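Local atomic coordinates of putative methyltransferase from antibiotic biosynthesis pathway (Anabaena variabilis ATCC 29413, PDB entry 3EGE), a protein that probably transfers methyl groups from S-adenosylmethionine to a substrate, perhaps in antibiotic biosynthesis. Residues A[24-27]-A[28-32]; A[98-101]-A[102-106]; A[179-182]-A[183-186]; A[50-54]-A[55-59]; A[240-243]-A[244-247]. All blocks are in the same frame, centred on the assembly; numbering follows the deposited sequence.

Contact 1 of 5, residues A[24-27]-A[28-32]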
loop_
_atom_site.group_PDB
_atom_site.type_symbol
_atom_site.label_atom_id
_atom_site.label_comp_id
_atom_site.label_asym_id
_atom_site.label_seq_id
_atom_site.Cartn_x
_atom_site.Cartn_y
_atom_site.Cartn_z
ATOM N N ASN A 24 6.574 5.197 -10.443
ATOM C CA ASN A 24 6.193 5.672 -11.792
ATOM C C ASN A 24 4.659 5.770 -11.962
ATOM O O ASN A 24 4.163 6.732 -12.552
ATOM C CB ASN A 24 6.784 4.780 -12.910
ATOM C CG ASN A 24 8.324 4.848 -13.010
ATOM O OD1 ASN A 24 8.963 5.755 -12.505
ATOM N ND2 ASN A 24 8.906 3.854 -13.661
ATOM N N ALA A 25 3.941 4.784 -11.417
ATOM C CA ALA A 25 2.465 4.759 -11.403
ATOM C C ALA A 25 1.903 5.968 -10.639
ATOM O O ALA A 25 1.031 6.670 -11.152
ATOM C CB ALA A 25 1.945 3.437 -10.775
ATOM N N ILE A 26 2.426 6.210 -9.435
ATOM C CA ILE A 26 2.023 7.368 -8.591
ATOM C C ILE A 26 2.355 8.696 -9.296
ATOM O O ILE A 26 1.506 9.591 -9.380
ATOM C CB ILE A 26 2.711 7.347 -7.210
ATOM C CG1 ILE A 26 2.302 6.100 -6.396
ATOM C CG2 ILE A 26 2.357 8.603 -6.382
ATOM C CD1 ILE A 26 3.301 5.775 -5.271
ATOM N N ILE A 27 3.578 8.802 -9.819
ATOM C CA ILE A 27 4.018 9.987 -10.555
ATOM C C ILE A 27 3.107 10.277 -11.754
ATOM O O ILE A 27 2.746 11.435 -11.975
ATOM C CB ILE A 27 5.523 9.880 -11.001
ATOM C CG1 ILE A 27 6.455 9.968 -9.783
ATOM C CG2 ILE A 27 5.923 10.988 -12.011
ATOM C CD1 ILE A 27 6.523 11.333 -9.081
ATOM N N ASN A 28 2.727 9.232 -12.503
ATOM C CA ASN A 28 1.860 9.402 -13.683
ATOM C C ASN A 28 0.448 9.873 -13.310
ATOM O O ASN A 28 -0.082 10.791 -13.945
ATOM C CB ASN A 28 1.876 8.153 -14.576
ATOM C CG ASN A 28 3.265 7.898 -15.205
ATOM O OD1 ASN A 28 3.982 8.834 -15.590
ATOM N ND2 ASN A 28 3.638 6.628 -15.310
ATOM N N LEU A 29 -0.120 9.291 -12.252
ATOM C CA LEU A 29 -1.437 9.725 -11.754
ATOM C C LEU A 29 -1.448 11.160 -11.170
ATOM O O LEU A 29 -2.463 11.858 -11.250
ATOM C CB LEU A 29 -1.994 8.727 -10.726
ATOM C CG LEU A 29 -2.423 7.371 -11.307
ATOM C CD1 LEU A 29 -2.843 6.419 -10.193
ATOM C CD2 LEU A 29 -3.549 7.536 -12.373
ATOM N N LEU A 30 -0.329 11.570 -10.573
ATOM C CA LEU A 30 -0.184 12.908 -9.989
ATOM C C LEU A 30 -0.097 13.955 -11.070
ATOM O O LEU A 30 -0.669 15.040 -10.925
ATOM C CB LEU A 30 1.054 13.004 -9.081
ATOM C CG LEU A 30 0.977 12.365 -7.692
ATOM C CD1 LEU A 30 2.365 12.393 -7.069
ATOM C CD2 LEU A 30 -0.054 13.050 -6.760
ATOM N N ASN A 31 0.666 13.642 -12.117
ATOM C CA ASN A 31 0.843 14.511 -13.264
ATOM C C ASN A 31 1.167 15.972 -12.855
ATOM O O ASN A 31 0.509 16.924 -13.265
ATOM C CB ASN A 31 -0.395 14.414 -14.164
ATOM C CG ASN A 31 -0.220 15.176 -15.456
ATOM O OD1 ASN A 31 0.842 15.122 -16.074
ATOM N ND2 ASN A 31 -1.232 15.940 -15.834
ATOM N N LEU A 32 2.163 16.097 -11.987
ATOM C CA LEU A 32 2.598 17.372 -11.443
ATOM C C LEU A 32 3.943 17.767 -12.024
ATOM O O LEU A 32 4.750 16.899 -12.321
ATOM C CB LEU A 32 2.725 17.285 -9.920
ATOM C CG LEU A 32 1.426 17.292 -9.120
ATOM C CD1 LEU A 32 1.729 16.951 -7.657
ATOM C CD2 LEU A 32 0.676 18.637 -9.226
HETATM O O HOH W 1 3.716 13.812 -11.176
#
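Asn-28 N donates to Asn-24 O at 2.9 Å, the first of four successive i to i+4 bonds that carry the last turns of helix 20-30. Leu-29 N to Ala-25 O and Leu-30 N to Ile-26 O follow, and the series ends with Asn-31 N to Ile-27 O at 3.0 Å. Ile-27 O is gripped twice, because water 1 also donates to it at 2.7 Å. The same water accepts from Leu-32 N at 2.9 Å, so it bridges the helix end to the departing chain. Asn-31, with a phi of 48°, takes a left-handed conformation and breaks the helical run. The amide of Asn-28 folds back over its own helix: chi1 of -65° lays it along the preceding turn, with ND2 2.8 Å from Asn-24 O, at an angle too poor for a hydrogen bond. On the inner side Ile-26 and Leu-30 lie side by side and point the same way, with Ile-26 CG2 3.9 Å from Leu-30 CD1. This ridge faces Ile-99 of strand 97-101, while Ala-25 and Leu-29 meet Phe-254 of strand 252-258. The helix is thus amphipathic, its aliphatic side chains turned to the sheet and to helix 47-53 and the loop after it, its asparagines outward, and water 1 links Leu-32 N, past the helix end, to Ile-27 O.

Contact 2 of 5, residues A[98-101]-A[102-106]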
loop_
_atom_site.group_PDB
_atom_site.type_symbol
_atom_site.label_atom_id
_atom_site.label_comp_id
_atom_site.label_asym_id
_atom_site.label_seq_id
_atom_site.Cartn_x
_atom_site.Cartn_y
_atom_site.Cartn_z
ATOM N N VAL A 98 -1.989 14.983 -3.261
ATOM C CA VAL A 98 -2.089 14.185 -2.070
ATOM C C VAL A 98 -2.021 12.715 -2.454
ATOM O O VAL A 98 -2.659 12.301 -3.423
ATOM C CB VAL A 98 -3.440 14.453 -1.339
ATOM C CG1 VAL A 98 -3.560 13.599 -0.056
ATOM C CG2 VAL A 98 -3.626 15.953 -1.013
ATOM N N ILE A 99 -1.256 11.940 -1.682
ATOM C CA ILE A 99 -1.165 10.493 -1.863
ATOM C C ILE A 99 -1.368 9.713 -0.543
ATOM O O ILE A 99 -1.108 10.228 0.547
ATOM C CB ILE A 99 0.200 10.059 -2.537
ATOM C CG1 ILE A 99 1.390 10.141 -1.557
ATOM C CG2 ILE A 99 0.480 10.883 -3.793
ATOM C CD1 ILE A 99 2.631 9.542 -2.101
ATOM N N SER A 100 -1.855 8.485 -0.668
ATOM C CA SER A 100 -1.858 7.521 0.460
ATOM C C SER A 100 -1.625 6.141 -0.156
ATOM O O SER A 100 -2.492 5.611 -0.879
ATOM C CB SER A 100 -3.118 7.566 1.320
ATOM O OG SER A 100 -2.850 6.923 2.551
ATOM N N ILE A 101 -0.427 5.613 0.089
ATOM C CA ILE A 101 0.040 4.360 -0.499
ATOM C C ILE A 101 -0.109 3.212 0.504
ATOM O O ILE A 101 0.649 3.119 1.465
ATOM C CB ILE A 101 1.510 4.510 -1.005
ATOM C CG1 ILE A 101 1.660 5.797 -1.886
ATOM C CG2 ILE A 101 1.993 3.186 -1.663
ATOM C CD1 ILE A 101 0.523 6.038 -3.038
ATOM N N LEU A 102 -1.123 2.376 0.270
ATOM C CA LEU A 102 -1.457 1.219 1.131
ATOM C C LEU A 102 -1.499 1.595 2.625
ATOM O O LEU A 102 -0.843 0.973 3.459
ATOM C CB LEU A 102 -0.521 0.023 0.856
ATOM C CG LEU A 102 -0.564 -0.602 -0.555
ATOM C CD1 LEU A 102 0.574 -1.619 -0.659
ATOM C CD2 LEU A 102 -1.928 -1.256 -0.889
ATOM N N ALA A 103 -2.293 2.626 2.911
ATOM C CA ALA A 103 -2.449 3.188 4.255
ATOM C C ALA A 103 -3.882 3.453 4.709
ATOM O O ALA A 103 -4.148 3.270 5.886
ATOM C CB ALA A 103 -1.645 4.488 4.356
ATOM N N ILE A 104 -4.789 3.857 3.801
ATOM C CA ILE A 104 -6.163 4.292 4.165
ATOM C C ILE A 104 -6.987 3.293 4.976
ATOM O O ILE A 104 -7.894 3.689 5.707
ATOM C CB ILE A 104 -7.012 4.847 2.935
ATOM C CG1 ILE A 104 -7.401 3.758 1.902
ATOM C CG2 ILE A 104 -6.273 5.969 2.240
ATOM C CD1 ILE A 104 -8.485 4.228 0.837
ATOM N N HIS A 105 -6.678 2.003 4.804
ATOM C CA HIS A 105 -7.269 0.919 5.600
ATOM C C HIS A 105 -6.901 0.948 7.067
ATOM O O HIS A 105 -7.595 0.321 7.859
ATOM C CB HIS A 105 -6.994 -0.468 5.001
ATOM C CG HIS A 105 -5.556 -0.863 4.965
ATOM N ND1 HIS A 105 -4.645 -0.285 4.106
ATOM C CD2 HIS A 105 -4.893 -1.847 5.620
ATOM C CE1 HIS A 105 -3.467 -0.860 4.274
ATOM N NE2 HIS A 105 -3.591 -1.812 5.182
ATOM N N HIS A 106 -5.831 1.680 7.416
ATOM C CA HIS A 106 -5.440 1.901 8.788
ATOM C C HIS A 106 -6.088 3.147 9.415
ATOM O O HIS A 106 -5.911 3.361 10.605
ATOM C CB HIS A 106 -3.925 2.028 8.905
ATOM C CG HIS A 106 -3.171 0.826 8.442
ATOM N ND1 HIS A 106 -3.449 -0.442 8.899
ATOM C CD2 HIS A 106 -2.105 0.708 7.614
ATOM C CE1 HIS A 106 -2.614 -1.300 8.333
ATOM N NE2 HIS A 106 -1.781 -0.624 7.557
HETATM O O HOH W 2 -3.995 3.787 0.673
#
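Ser-100 OG rests against two aliphatic groups of the following turn, 3.3 Å from Ala-103 CB and 3.6 Å from Ile-104 CG2. Ile-104 CG2 also lies 3.7 Å from Ser-100 CB, so it covers the serine side chain at both its carbon and its oxygen. With chi1 at 69°, CG2 of Ile-104 is anti to its carbonyl carbon and turns back toward the strand. No direct hydrogen bond spans the turn. Water 2 sits in its mouth instead, donating to Ser-100 O at 2.8 Å and accepting from Ala-103 N at 3.0 Å.

Strand 97-101 lies in the parallel part of the sheet, between strands 37-41 and 126-131, and the turn leaves its carboxyl end, the edge where Rossmann-like methyltransferases generally bind their cofactor. Ala-103 touches the glycine-rich loop after strand 37-41, which resembles the cofactor-binding loop of such enzymes. An ethanediol molecule, probably from the crystallisation liquor but possibly marking a pocket, lies about 4 Å from the Ala-103 side chain. Leu-102 makes the reversal in a left-handed conformation (phi 48°). Beyond it a short 3-10 segment is closed by His-106 N donating to Ala-103 O at 2.8 Å.

In the second shell, Ser-100 OG is hydrogen-bonded to Ile-41 O of the adjacent strand, which satisfies the buried hydroxyl. Leu-128 and Thr-130 of strand 126-131 and Leu-110 of helix 110-120 pack on Ile-104, while the His-105 ring meets Phe-131 edge-to-face.

Contact 3 of 5, residues A[179-182]-A[183-186]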
loop_
_atom_site.group_PDB
_atom_site.type_symbol
_atom_site.label_atom_id
_atom_site.label_comp_id
_atom_site.label_asym_id
_atom_site.label_seq_id
_atom_site.Cartn_x
_atom_site.Cartn_y
_atom_site.Cartn_z
ATOM N N LEU A 179 -1.803 -4.420 -11.331
ATOM C CA LEU A 179 -1.486 -5.855 -11.407
ATOM C C LEU A 179 -0.074 -5.949 -10.864
ATOM O O LEU A 179 0.762 -5.085 -11.162
ATOM C CB LEU A 179 -1.554 -6.371 -12.845
ATOM C CG LEU A 179 -2.909 -6.168 -13.560
ATOM C CD1 LEU A 179 -2.846 -6.555 -15.055
ATOM C CD2 LEU A 179 -4.015 -6.918 -12.838
ATOM N N LEU A 180 0.181 -6.958 -10.044
ATOM C CA LEU A 180 1.483 -7.110 -9.401
ATOM C C LEU A 180 2.492 -7.846 -10.283
ATOM O O LEU A 180 2.220 -8.980 -10.682
ATOM C CB LEU A 180 1.351 -7.890 -8.097
ATOM C CG LEU A 180 0.450 -7.358 -6.979
ATOM C CD1 LEU A 180 0.620 -8.282 -5.722
ATOM C CD2 LEU A 180 0.738 -5.893 -6.660
ATOM N N PRO A 181 3.657 -7.219 -10.588
ATOM C CA PRO A 181 4.715 -7.978 -11.270
ATOM C C PRO A 181 5.237 -9.078 -10.352
ATOM O O PRO A 181 5.035 -9.019 -9.149
ATOM C CB PRO A 181 5.811 -6.945 -11.513
ATOM C CG PRO A 181 5.170 -5.594 -11.274
ATOM C CD PRO A 181 4.039 -5.807 -10.370
ATOM N N HIS A 182 5.902 -10.068 -10.926
ATOM C CA HIS A 182 6.437 -11.191 -10.156
ATOM C C HIS A 182 7.696 -10.858 -9.351
ATOM O O HIS A 182 8.021 -11.614 -8.448
ATOM C CB HIS A 182 6.744 -12.374 -11.079
ATOM C CG HIS A 182 7.933 -12.154 -11.967
ATOM N ND1 HIS A 182 9.193 -12.611 -11.644
ATOM C CD2 HIS A 182 8.060 -11.483 -13.135
ATOM C CE1 HIS A 182 10.039 -12.252 -12.592
ATOM N NE2 HIS A 182 9.378 -11.559 -13.503
ATOM N N ASP A 183 8.375 -9.738 -9.664
ATOM C CA ASP A 183 9.664 -9.347 -9.047
ATOM C C ASP A 183 9.664 -7.990 -8.325
ATOM O O ASP A 183 10.660 -7.245 -8.362
ATOM C CB ASP A 183 10.801 -9.448 -10.087
ATOM C CG ASP A 183 10.533 -8.655 -11.352
ATOM O OD1 ASP A 183 9.438 -8.070 -11.447
ATOM O OD2 ASP A 183 11.399 -8.649 -12.270
ATOM N N LEU A 184 8.561 -7.687 -7.633
ATOM C CA LEU A 184 8.460 -6.454 -6.831
ATOM C C LEU A 184 9.488 -6.445 -5.686
ATOM O O LEU A 184 9.668 -7.446 -4.984
ATOM C CB LEU A 184 7.067 -6.261 -6.214
ATOM C CG LEU A 184 5.912 -5.813 -7.086
ATOM C CD1 LEU A 184 4.603 -5.974 -6.314
ATOM C CD2 LEU A 184 6.099 -4.351 -7.549
ATOM N N SER A 185 10.152 -5.303 -5.534
ATOM C CA SER A 185 11.131 -5.073 -4.459
ATOM C C SER A 185 10.434 -4.844 -3.105
ATOM O O SER A 185 11.005 -5.097 -2.053
ATOM C CB SER A 185 12.004 -3.856 -4.805
ATOM O OG SER A 185 11.220 -2.677 -4.887
ATOM N N ASP A 186 9.199 -4.354 -3.172
ATOM C CA ASP A 186 8.382 -3.997 -2.026
ATOM C C ASP A 186 7.600 -5.241 -1.606
ATOM O O ASP A 186 6.573 -5.582 -2.208
ATOM C CB ASP A 186 7.466 -2.830 -2.444
ATOM C CG ASP A 186 6.789 -2.140 -1.279
ATOM O OD1 ASP A 186 6.932 -2.520 -0.106
ATOM O OD2 ASP A 186 6.078 -1.175 -1.572
#
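At the end of strand 172-181 the chain leaves the sheet through a turn in which Pro-181 and His-182 meet Asp-183 and Leu-184. The imidazole of His-182 and the carboxylate of Asp-183 are stacked with their planes only 14° apart. Asp-183 CG stands 3.7 Å above the ring plane, displaced toward the rim, and OD2 lies 3.8 Å from His-182 NE2. Asp-183 CB adds a CH-pi contact over the same ring, 4.0 Å from its centroid. In both residues CG is flanked by N and C of its own backbone (chi1 71° in His-182, 55° in Asp-183), which turns ring and carboxylate against each other.

On its inner side Leu-184 folds back over the strand end. Its CG is 3.8 Å from Pro-181 CD, at the flank of the proline ring, and its CD1 reaches 3.9 Å from Leu-180 CD2, the two leucine side chains crossing at about a right angle. Arg-21 of helix 20-30 covers both Pro-181 and Leu-184 and forms a salt bridge through NH1 with Asp-183 OD1. Farther along, Asp-186 OD1 forms a salt bridge with Arg-16 and OD2 a hydrogen bond with Tyr-48 OH.

No hydrogen bond ties the two segments to each other. Between them the contact is stacking and aliphatic packing; polar groups of the turn are held from outside, by Arg-21, by Trp-193 at Pro-181 O and by Arg-195 at Leu-184 O, and the charge of Arg-21 would probably offset that of Asp-183.

Contact 4 of 5, residues A[50-54]-A[55-59]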
loop_
_atom_site.group_PDB
_atom_site.type_symbol
_atom_site.label_atom_id
_atom_site.label_comp_id
_atom_site.label_asym_id
_atom_site.label_seq_id
_atom_site.Cartn_x
_atom_site.Cartn_y
_atom_site.Cartn_z
ATOM N N VAL A 50 10.308 9.570 0.378
ATOM C CA VAL A 50 11.683 9.838 -0.109
ATOM C C VAL A 50 11.827 9.533 -1.595
ATOM O O VAL A 50 12.439 10.308 -2.330
ATOM C CB VAL A 50 12.768 9.048 0.711
ATOM C CG1 VAL A 50 14.185 9.206 0.080
ATOM C CG2 VAL A 50 12.751 9.508 2.187
ATOM N N ALA A 51 11.263 8.402 -2.015
ATOM C CA ALA A 51 11.266 7.973 -3.418
ATOM C C ALA A 51 10.622 9.043 -4.336
ATOM O O ALA A 51 11.186 9.394 -5.376
ATOM C CB ALA A 51 10.557 6.587 -3.560
ATOM N N LEU A 52 9.473 9.573 -3.919
ATOM C CA LEU A 52 8.793 10.670 -4.650
ATOM C C LEU A 52 9.509 11.996 -4.513
ATOM O O LEU A 52 9.517 12.766 -5.470
ATOM C CB LEU A 52 7.332 10.813 -4.216
ATOM C CG LEU A 52 6.461 9.629 -4.667
ATOM C CD1 LEU A 52 5.293 9.471 -3.742
ATOM C CD2 LEU A 52 6.021 9.798 -6.130
ATOM N N ALA A 53 10.117 12.264 -3.347
ATOM C CA ALA A 53 10.944 13.473 -3.164
ATOM C C ALA A 53 12.094 13.449 -4.177
ATOM O O ALA A 53 12.355 14.440 -4.842
ATOM C CB ALA A 53 11.491 13.604 -1.715
ATOM N N ASN A 54 12.724 12.281 -4.329
ATOM C CA ASN A 54 13.790 12.072 -5.318
ATOM C C ASN A 54 13.368 12.207 -6.770
ATOM O O ASN A 54 14.247 12.280 -7.625
ATOM C CB ASN A 54 14.508 10.730 -5.076
ATOM C CG ASN A 54 15.370 10.742 -3.814
ATOM O OD1 ASN A 54 15.879 11.779 -3.411
ATOM N ND2 ASN A 54 15.558 9.587 -3.215
ATOM N N GLN A 55 12.055 12.231 -7.056
ATOM C CA GLN A 55 11.544 12.526 -8.411
ATOM C C GLN A 55 11.408 14.024 -8.686
ATOM O O GLN A 55 10.974 14.374 -9.757
ATOM C CB GLN A 55 10.176 11.871 -8.649
ATOM C CG GLN A 55 10.165 10.339 -8.620
ATOM C CD GLN A 55 10.933 9.693 -9.762
ATOM O OE1 GLN A 55 11.710 8.775 -9.534
ATOM N NE2 GLN A 55 10.741 10.183 -10.981
ATOM N N GLY A 56 11.762 14.897 -7.743
ATOM C CA GLY A 56 11.637 16.341 -7.895
ATOM C C GLY A 56 10.351 16.920 -7.323
ATOM O O GLY A 56 9.759 17.829 -7.918
ATOM N N LEU A 57 9.920 16.399 -6.173
ATOM C CA LEU A 57 8.746 16.894 -5.454
ATOM C C LEU A 57 9.098 17.238 -4.012
ATOM O O LEU A 57 10.042 16.674 -3.458
ATOM C CB LEU A 57 7.652 15.832 -5.439
ATOM C CG LEU A 57 6.971 15.520 -6.771
ATOM C CD1 LEU A 57 6.156 14.245 -6.666
ATOM C CD2 LEU A 57 6.115 16.726 -7.247
ATOM N N PHE A 58 8.375 18.201 -3.432
ATOM C CA PHE A 58 8.465 18.475 -1.991
ATOM C C PHE A 58 7.347 17.614 -1.392
ATOM O O PHE A 58 6.253 17.549 -1.971
ATOM C CB PHE A 58 8.314 19.954 -1.669
ATOM C CG PHE A 58 9.439 20.789 -2.192
ATOM C CD1 PHE A 58 10.596 20.985 -1.424
ATOM C CD2 PHE A 58 9.359 21.377 -3.465
ATOM C CE1 PHE A 58 11.659 21.768 -1.912
ATOM C CE2 PHE A 58 10.418 22.159 -3.964
ATOM C CZ PHE A 58 11.568 22.356 -3.182
ATOM N N VAL A 59 7.645 16.908 -0.293
ATOM C CA VAL A 59 6.690 15.990 0.340
ATOM C C VAL A 59 6.452 16.335 1.811
ATOM O O VAL A 59 7.400 16.486 2.563
ATOM C CB VAL A 59 7.139 14.486 0.252
ATOM C CG1 VAL A 59 6.031 13.554 0.780
ATOM C CG2 VAL A 59 7.486 14.075 -1.178
#
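The peptide carbonyls of Leu-52 and Ala-53 are the flat groups of this turn, and each is approached from above its plane, by Gln-55 N and Gly-56 N respectively. Gln-55 N donates to Leu-52 O at 3.0 Å, and Gly-56 N reaches Ala-53 O at 3.0 Å. These two i to i+3 bonds replace the wider helical spacing as helix 47-53 runs out, while Leu-57 N adds a weak i to i+4 bond to Ala-53 O at 3.4 Å. Gly-56, with a positive phi of 95°, is the first residue to leave the helical conformation and turns the chain.

The turn links the helix and second strand of a beta-alpha-beta unit made of strand 37-41, helix 47-53 and strand 58-62, part of the Rossmann-like methyltransferase fold. As the chain comes back, Leu-57 O accepts a CA-H...O contact from Ala-53 CA at 3.3 Å. Leu-57 CB lies 3.6 Å from Leu-52 O, alongside the last helical turn. Val-59 places CG1 opposite its backbone N (chi1 -173°), which turns CG2 to the helix, 4.1 Å from Ala-53 CB. Gln-55 bends at chi2 after laying its CG 3.5 Å from Ala-51 O.

Around this, Ile-27 of helix 20-30 packs on Leu-52, Gln-55 and Leu-57, and Asn-54 OD1 is hydrogen-bonded to His-75. Ala-53 O thus takes one good bond from Gly-56 N and a weak one from Leu-57 N, so the two bonds bridge the reversal, while small and branched aliphatic groups close the angle between helix and strand.

Contact 5 of 5, residues A[240-243]-A[244-247]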
loop_
_atom_site.group_PDB
_atom_site.type_symbol
_atom_site.label_atom_id
_atom_site.label_comp_id
_atom_site.label_asym_id
_atom_site.label_seq_id
_atom_site.Cartn_x
_atom_site.Cartn_y
_atom_site.Cartn_z
ATOM N N GLY A 240 1.752 -24.879 -9.199
ATOM C CA GLY A 240 2.893 -24.607 -10.089
ATOM C C GLY A 240 2.700 -23.803 -11.364
ATOM O O GLY A 240 3.651 -23.172 -11.845
ATOM N N GLU A 241 1.482 -23.827 -11.914
ATOM C CA GLU A 241 1.134 -23.045 -13.126
ATOM C C GLU A 241 1.265 -21.540 -12.957
ATOM O O GLU A 241 1.439 -20.822 -13.943
ATOM C CB GLU A 241 -0.296 -23.377 -13.603
ATOM C CG GLU A 241 -0.460 -24.801 -14.174
ATOM C CD GLU A 241 0.369 -25.031 -15.449
ATOM O OE1 GLU A 241 0.318 -24.175 -16.389
ATOM O OE2 GLU A 241 1.069 -26.072 -15.500
ATOM N N ILE A 242 1.174 -21.066 -11.715
ATOM C CA ILE A 242 1.335 -19.643 -11.385
ATOM C C ILE A 242 2.726 -19.101 -11.796
ATOM O O ILE A 242 2.867 -17.911 -12.068
ATOM C CB ILE A 242 1.041 -19.395 -9.858
ATOM C CG1 ILE A 242 0.647 -17.933 -9.601
ATOM C CG2 ILE A 242 2.213 -19.852 -8.987
ATOM C CD1 ILE A 242 0.205 -17.651 -8.160
ATOM N N HIS A 243 3.738 -19.983 -11.844
ATOM C CA HIS A 243 5.103 -19.602 -12.262
ATOM C C HIS A 243 5.201 -19.047 -13.698
ATOM O O HIS A 243 6.111 -18.273 -13.992
ATOM C CB HIS A 243 6.101 -20.770 -12.084
ATOM C CG HIS A 243 7.530 -20.360 -12.292
ATOM N ND1 HIS A 243 8.256 -19.676 -11.336
ATOM C CD2 HIS A 243 8.341 -20.474 -13.371
ATOM C CE1 HIS A 243 9.460 -19.410 -11.813
ATOM N NE2 HIS A 243 9.538 -19.885 -13.043
ATOM N N HIS A 244 4.262 -19.425 -14.567
ATOM C CA HIS A 244 4.259 -18.959 -15.955
ATOM C C HIS A 244 3.689 -17.557 -16.127
ATOM O O HIS A 244 3.872 -16.974 -17.190
ATOM C CB HIS A 244 3.508 -19.935 -16.877
ATOM C CG HIS A 244 3.891 -21.369 -16.678
ATOM N ND1 HIS A 244 5.192 -21.819 -16.776
ATOM C CD2 HIS A 244 3.140 -22.454 -16.380
ATOM C CE1 HIS A 244 5.225 -23.118 -16.542
ATOM N NE2 HIS A 244 3.992 -23.529 -16.303
ATOM N N LEU A 245 3.005 -17.019 -15.116
ATOM C CA LEU A 245 2.428 -15.666 -15.180
ATOM C C LEU A 245 3.460 -14.595 -14.891
ATOM O O LEU A 245 4.193 -14.713 -13.925
ATOM C CB LEU A 245 1.313 -15.511 -14.148
ATOM C CG LEU A 245 0.085 -16.400 -14.252
ATOM C CD1 LEU A 245 -0.855 -16.062 -13.093
ATOM C CD2 LEU A 245 -0.613 -16.238 -15.603
ATOM N N GLN A 246 3.515 -13.549 -15.709
ATOM C CA GLN A 246 4.423 -12.408 -15.441
ATOM C C GLN A 246 3.805 -11.416 -14.448
ATOM O O GLN A 246 4.546 -10.683 -13.782
ATOM C CB GLN A 246 4.905 -11.727 -16.738
ATOM C CG GLN A 246 5.597 -12.692 -17.738
ATOM C CD GLN A 246 6.624 -13.681 -17.103
ATOM O OE1 GLN A 246 7.479 -13.298 -16.295
ATOM N NE2 GLN A 246 6.535 -14.955 -17.499
ATOM N N GLU A 247 2.467 -11.391 -14.376
ATOM C CA GLU A 247 1.729 -10.582 -13.404
ATOM C C GLU A 247 0.375 -11.177 -13.039
ATOM O O GLU A 247 -0.192 -11.965 -13.796
ATOM C CB GLU A 247 1.565 -9.141 -13.882
ATOM C CG GLU A 247 0.754 -8.969 -15.150
ATOM C CD GLU A 247 0.824 -7.555 -15.723
ATOM O OE1 GLU A 247 1.406 -6.626 -15.080
ATOM O OE2 GLU A 247 0.287 -7.392 -16.843
#
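Residues 240-245 wind through three successive i to i+3 backbone bonds: His-243 N to Gly-240 O, His-244 N to Glu-241 O and Leu-245 N to Ile-242 O, each 3.2 Å long. This 3-10 segment follows helix 234-239 and leads to the short edge strand 247-248 on the surface of the protein. Glu-241 and His-244, three residues apart, stand on one side of it. The glutamate bends at chi2 (-64°), which brings its carboxylate round to the edge of the imidazole, with the two planes 54° apart. His-244 CD2 is the ring atom that meets it, 3.3 Å from Glu-241 OE1, and the same carbon lies 3.4 Å from Glu-241 O. In the model CD2, rather than NE2 (3.7 Å from OE1), is thus the nearest ring atom of His-244 to Glu-241 OE1. Next along the winding, Leu-245 CB leans on Ile-242 O at 3.5 Å. Ile-242 turns inward to Trp-140 and Trp-193, and Arg-194 reaches Leu-245 O through NH1. A looser apolar contact completes the turn, Ile-242 CG1 lying 4.2 Å from Leu-245 CD1.

From the N terminus the order is contact 1, contact 4, contact 2, contact 3 and contact 5; each is a continuous run, a helix end in contacts 1 and 4 and turns in the others, and none nests in or crosses another. The first three converge on the parallel half of the sheet: helix 20-30 packs on contact 4 and on the strand of contact 2, where Ile-26 also reaches Ile-101, and Ile-99 CD1 of contact 2 meets Leu-52 CD1 of contact 4. Contacts 3 and 5 form a second pair at the antiparallel end, where His-182 N makes a probable hydrogen bond with Gln-246 O. Contacts 1 and 3 do not touch, but Arg-21, on the helix of contact 1, reaches contact 3.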